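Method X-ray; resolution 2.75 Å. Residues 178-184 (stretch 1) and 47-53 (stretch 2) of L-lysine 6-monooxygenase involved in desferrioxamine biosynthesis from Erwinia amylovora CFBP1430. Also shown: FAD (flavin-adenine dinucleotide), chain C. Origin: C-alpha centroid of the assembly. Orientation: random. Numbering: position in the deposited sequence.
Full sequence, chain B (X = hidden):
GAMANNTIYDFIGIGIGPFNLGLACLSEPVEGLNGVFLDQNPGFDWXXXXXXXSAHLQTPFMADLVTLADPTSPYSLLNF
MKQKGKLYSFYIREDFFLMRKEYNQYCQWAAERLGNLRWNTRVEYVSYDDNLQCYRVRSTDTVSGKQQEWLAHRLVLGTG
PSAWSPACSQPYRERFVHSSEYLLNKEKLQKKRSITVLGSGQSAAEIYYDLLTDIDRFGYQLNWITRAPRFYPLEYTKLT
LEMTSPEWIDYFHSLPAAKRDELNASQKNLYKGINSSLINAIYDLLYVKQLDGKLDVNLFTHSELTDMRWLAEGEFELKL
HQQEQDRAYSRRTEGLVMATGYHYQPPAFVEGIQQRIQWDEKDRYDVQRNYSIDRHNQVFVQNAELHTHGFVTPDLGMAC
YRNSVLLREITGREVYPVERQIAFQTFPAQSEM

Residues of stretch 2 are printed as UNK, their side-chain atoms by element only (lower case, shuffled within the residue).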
# COMPACT_ATOMS: atom_id res chain seq x y z
N HIS B 178 -18.61 -19.07 22.58
CA HIS B 178 -17.45 -18.20 22.78
C HIS B 178 -16.61 -18.21 21.49
O HIS B 178 -16.67 -19.18 20.71
CB HIS B 178 -16.62 -18.69 23.96
CG HIS B 178 -15.55 -17.74 24.39
ND1 HIS B 178 -14.28 -17.77 23.86
CD2 HIS B 178 -15.56 -16.74 25.30
CE1 HIS B 178 -13.55 -16.82 24.42
NE2 HIS B 178 -14.30 -16.19 25.30
N SER B 179 -15.85 -17.14 21.26
CA SER B 179 -15.06 -17.05 20.03
C SER B 179 -14.19 -18.30 19.82
O SER B 179 -14.10 -18.83 18.72
CB SER B 179 -14.18 -15.81 20.05
OG SER B 179 -13.26 -15.86 21.13
N SER B 180 -13.58 -18.78 20.91
CA SER B 180 -12.75 -19.99 20.91
C SER B 180 -13.42 -21.26 20.39
O SER B 180 -12.72 -22.18 19.96
CB SER B 180 -12.25 -20.26 22.33
OG SER B 180 -13.31 -20.14 23.24
N GLU B 181 -14.75 -21.33 20.45
CA GLU B 181 -15.50 -22.46 19.93
C GLU B 181 -16.21 -22.13 18.60
O GLU B 181 -17.18 -22.82 18.22
CB GLU B 181 -16.54 -22.86 20.97
CG GLU B 181 -16.03 -23.05 22.39
CD GLU B 181 -17.19 -23.27 23.37
OE1 GLU B 181 -17.85 -24.34 23.32
OE2 GLU B 181 -17.46 -22.35 24.18
N TYR B 182 -15.77 -21.07 17.91
CA TYR B 182 -16.51 -20.54 16.77
C TYR B 182 -16.54 -21.51 15.59
O TYR B 182 -17.61 -21.84 15.09
CB TYR B 182 -15.95 -19.19 16.30
CG TYR B 182 -16.46 -18.75 14.93
CD1 TYR B 182 -17.80 -18.41 14.76
CD2 TYR B 182 -15.61 -18.70 13.83
CE1 TYR B 182 -18.28 -18.03 13.51
CE2 TYR B 182 -16.08 -18.29 12.58
CZ TYR B 182 -17.41 -17.96 12.42
OH TYR B 182 -17.92 -17.58 11.19
N LEU B 183 -15.38 -21.96 15.13
CA LEU B 183 -15.35 -22.81 13.95
C LEU B 183 -16.19 -24.08 14.09
O LEU B 183 -16.81 -24.48 13.11
CB LEU B 183 -13.92 -23.16 13.52
CG LEU B 183 -13.22 -22.22 12.53
CD1 LEU B 183 -12.03 -22.95 11.94
CD2 LEU B 183 -14.12 -21.69 11.40
N LEU B 184 -16.25 -24.65 15.28
CA LEU B 184 -17.08 -25.85 15.54
C LEU B 184 -18.58 -25.56 15.43
O LEU B 184 -19.34 -26.41 14.99
CB LEU B 184 -16.82 -26.43 16.93
CG LEU B 184 -15.41 -26.68 17.48
CD1 LEU B 184 -15.52 -27.21 18.92
CD2 LEU B 184 -14.58 -27.60 16.59
N UNK B 47 -5.33 -22.41 19.44
CA UNK B 47 -6.51 -21.60 19.12
C UNK B 47 -7.14 -21.99 17.78
O UNK B 47 -7.21 -21.16 16.84
c UNK B 47 -5.81 -19.65 20.60
n UNK B 47 -6.44 -20.14 21.73
c UNK B 47 -4.88 -18.77 21.04
c UNK B 47 -5.92 -19.58 22.80
n UNK B 47 -4.97 -18.74 22.42
c UNK B 47 -6.16 -20.11 19.21
N UNK B 48 -7.59 -23.25 17.70
CA UNK B 48 -8.14 -23.85 16.47
C UNK B 48 -9.61 -23.50 16.18
O UNK B 48 -10.08 -23.70 15.06
c UNK B 48 -6.55 -25.81 16.49
o UNK B 48 -8.71 -25.93 17.59
c UNK B 48 -8.02 -25.39 16.46
N UNK B 49 -10.31 -22.98 17.19
CA UNK B 49 -11.66 -22.43 16.97
C UNK B 49 -11.70 -21.14 16.17
O UNK B 49 -12.70 -20.82 15.57
N UNK B 50 -10.59 -20.40 16.19
CA UNK B 50 -10.42 -19.14 15.46
C UNK B 50 -9.49 -19.26 14.25
O UNK B 50 -9.07 -18.24 13.71
c UNK B 50 -11.57 -15.84 15.23
s UNK B 50 -12.29 -16.84 16.53
c UNK B 50 -10.85 -17.47 17.38
c UNK B 50 -9.84 -18.09 16.43
N UNK B 51 -9.20 -20.48 13.82
CA UNK B 51 -8.20 -20.68 12.79
C UNK B 51 -8.86 -20.68 11.42
O UNK B 51 -8.97 -21.72 10.77
c UNK B 51 -7.41 -21.96 13.03
c UNK B 51 -6.23 -22.16 12.10
s UNK B 51 -5.11 -23.35 12.83
c UNK B 51 -5.77 -24.92 12.25
N UNK B 52 -9.29 -19.49 11.01
CA UNK B 52 -9.99 -19.26 9.77
C UNK B 52 -8.96 -19.24 8.65
O UNK B 52 -7.83 -18.77 8.85
c UNK B 52 -10.71 -17.91 9.80
c UNK B 52 -12.93 -18.48 10.74
c UNK B 52 -12.10 -16.17 11.01
c UNK B 52 -11.69 -17.64 10.94
N UNK B 53 -9.34 -19.71 7.46
CA UNK B 53 -8.46 -19.72 6.28
C UNK B 53 -7.80 -18.37 5.99
O UNK B 53 -6.63 -18.32 5.61
c UNK B 53 -9.23 -20.18 5.04
o UNK B 53 -9.48 -21.79 2.58
c UNK B 53 -8.49 -19.94 3.73
c UNK B 53 -9.18 -20.58 2.53
o UNK B 53 -9.40 -19.85 1.53
PA FAD C . -1.73 -21.15 25.68
O1A FAD C . -2.25 -21.64 24.34
O2A FAD C . -2.71 -20.64 26.71
O5B FAD C . -0.88 -22.38 26.29
C5B FAD C . -1.15 -22.95 27.56
C4B FAD C . -0.98 -24.47 27.58
O4B FAD C . -0.84 -24.91 28.94
C3B FAD C . -2.19 -25.20 27.01
O3B FAD C . -1.73 -26.20 26.09
C2B FAD C . -2.91 -25.77 28.23
O2B FAD C . -3.59 -27.01 27.99
C1B FAD C . -1.76 -25.98 29.20
N9A FAD C . -2.13 -26.09 30.64
C8A FAD C . -2.90 -25.27 31.38
N7A FAD C . -2.98 -25.73 32.66
C5A FAD C . -2.26 -26.86 32.75
C6A FAD C . -1.91 -27.87 33.79
N6A FAD C . -2.38 -27.75 35.06
N1A FAD C . -1.11 -28.91 33.44
C2A FAD C . -0.63 -29.05 32.18
N3A FAD C . -0.91 -28.18 31.19
C4A FAD C . -1.70 -27.09 31.41
N1 FAD C . -0.63 -12.69 19.98
C2 FAD C . 0.24 -12.23 19.04
O2 FAD C . 1.27 -11.65 19.44
N3 FAD C . 0.02 -12.38 17.72
C4 FAD C . -1.08 -13.00 17.24
O4 FAD C . -1.26 -13.12 16.02
C4X FAD C . -2.08 -13.53 18.20
N5 FAD C . -3.20 -14.16 17.79
C5X FAD C . -4.10 -14.62 18.70
C6 FAD C . -5.24 -15.26 18.21
C7 FAD C . -6.20 -15.77 19.08
C7M FAD C . -7.43 -16.46 18.53
C8 FAD C . -6.00 -15.63 20.55
C8M FAD C . -7.03 -16.17 21.51
C9 FAD C . -4.86 -14.98 21.05
C9A FAD C . -3.88 -14.47 20.18
N10 FAD C . -2.69 -13.80 20.64
C10 FAD C . -1.79 -13.32 19.65
C1' FAD C . -2.36 -13.60 22.08
C2' FAD C . -1.44 -14.70 22.64
O2' FAD C . -0.35 -14.96 21.74
C3' FAD C . -2.18 -16.02 22.95
O3' FAD C . -3.20 -15.81 23.94
C4' FAD C . -1.25 -17.13 23.46
O4' FAD C . -1.82 -18.41 23.15
C5' FAD C . -0.99 -17.06 24.96
O5' FAD C . 0.23 -17.73 25.26
P FAD C . 0.25 -18.99 26.25
O1P FAD C . 1.66 -19.52 26.31
O2P FAD C . -0.41 -18.48 27.50
O3P FAD C . -0.66 -19.97 25.32

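Position 47 carries six side-chain atoms: one carbon leading into a five-membered ring of three carbons and two nitrogens. That ring is an imidazole, and the residue is His47. It stays clear of stretch 1 and turns instead to the cofactor. One ring face lies against FAD C8M, and His47 NE2 makes a weak hydrogen bond to FAD O4' at 3.3 Å.

At position 48 the CB carries one oxygen and one carbon, a branched three-atom side chain that identifies Thr48. These atoms do not reach stretch 1, so the residue takes part through its backbone, with Thr48 O lying 3.8 Å from Leu183 CD1.

Position 49 has no side-chain atoms and is therefore Gly49. Here the two backbones come closest, with Gly49 CA 4.8 Å from Ser180 CA. Gly49 CA also approaches Ser180 O to 3.2 Å in a nearly straight CA-H...O contact, with an angle of 168° at the hydrogen. The space is too tight for a side chain: an ideal CB on residue 49 would point toward stretch 1 and sit 1.7 Å from Ser180 O, a clear clash. The carbonyl of the same residue accepts the hydrogen bond that joins the stretches, Leu183 N to Gly49 O, at 2.9 Å and an angle of 150°.

Position 50 shows an unbranched chain of two carbons, a sulfur and a terminal carbon; the sulfur of residue 50 lies 3.5 Å from Ser179 O and 4.4 Å from Tyr182 CB. The residue is Met50. Although its CA-to-CB bond points away from stretch 1, all three chi angles are m, and the folded chain brings the sulfur back to these contacts. On the cofactor side, Met50 CB is 3.6 Å from FAD C7M.

The same atom set, three carbons and one sulfur without a branch, recurs at position 51, again a methionine. Met51 is more extended, with chi1 and chi2 both t, and its end leads away from stretch 1. Its carbonyl makes the closer approach, Met51 O lying 3.5 Å from Leu183 CD1.

Position 52 has four carbons, forked at the second; one terminal carbon of residue 52 lies 3.7 Å from Tyr182 CE2, at the ring edge, and 3.5 Å from Leu183 CD2. This is Leu52. Its CA-to-CB bond points sideways, but the end of the side chain comes nearer to stretch 1.

Position 53 has three carbons, the third bearing two oxygens: a carboxylate on a two-carbon spacer, hence Glu53. It is exposed, and its side chain does not reach stretch 1; both carboxylate oxygens are hydrogen-bonded elsewhere in the structure.

The contact, which buries 361 Å² in all, thus centres on Gly49, whose bare CA permits close backbone packing against Ser180 while its carbonyl receives the amide of Leu183. Around this polar link, Met50 and Leu52 add apolar packing against Tyr182, and Leu52 also meets Leu183.

Stretch 2, residues 47-53: HTGMMLE
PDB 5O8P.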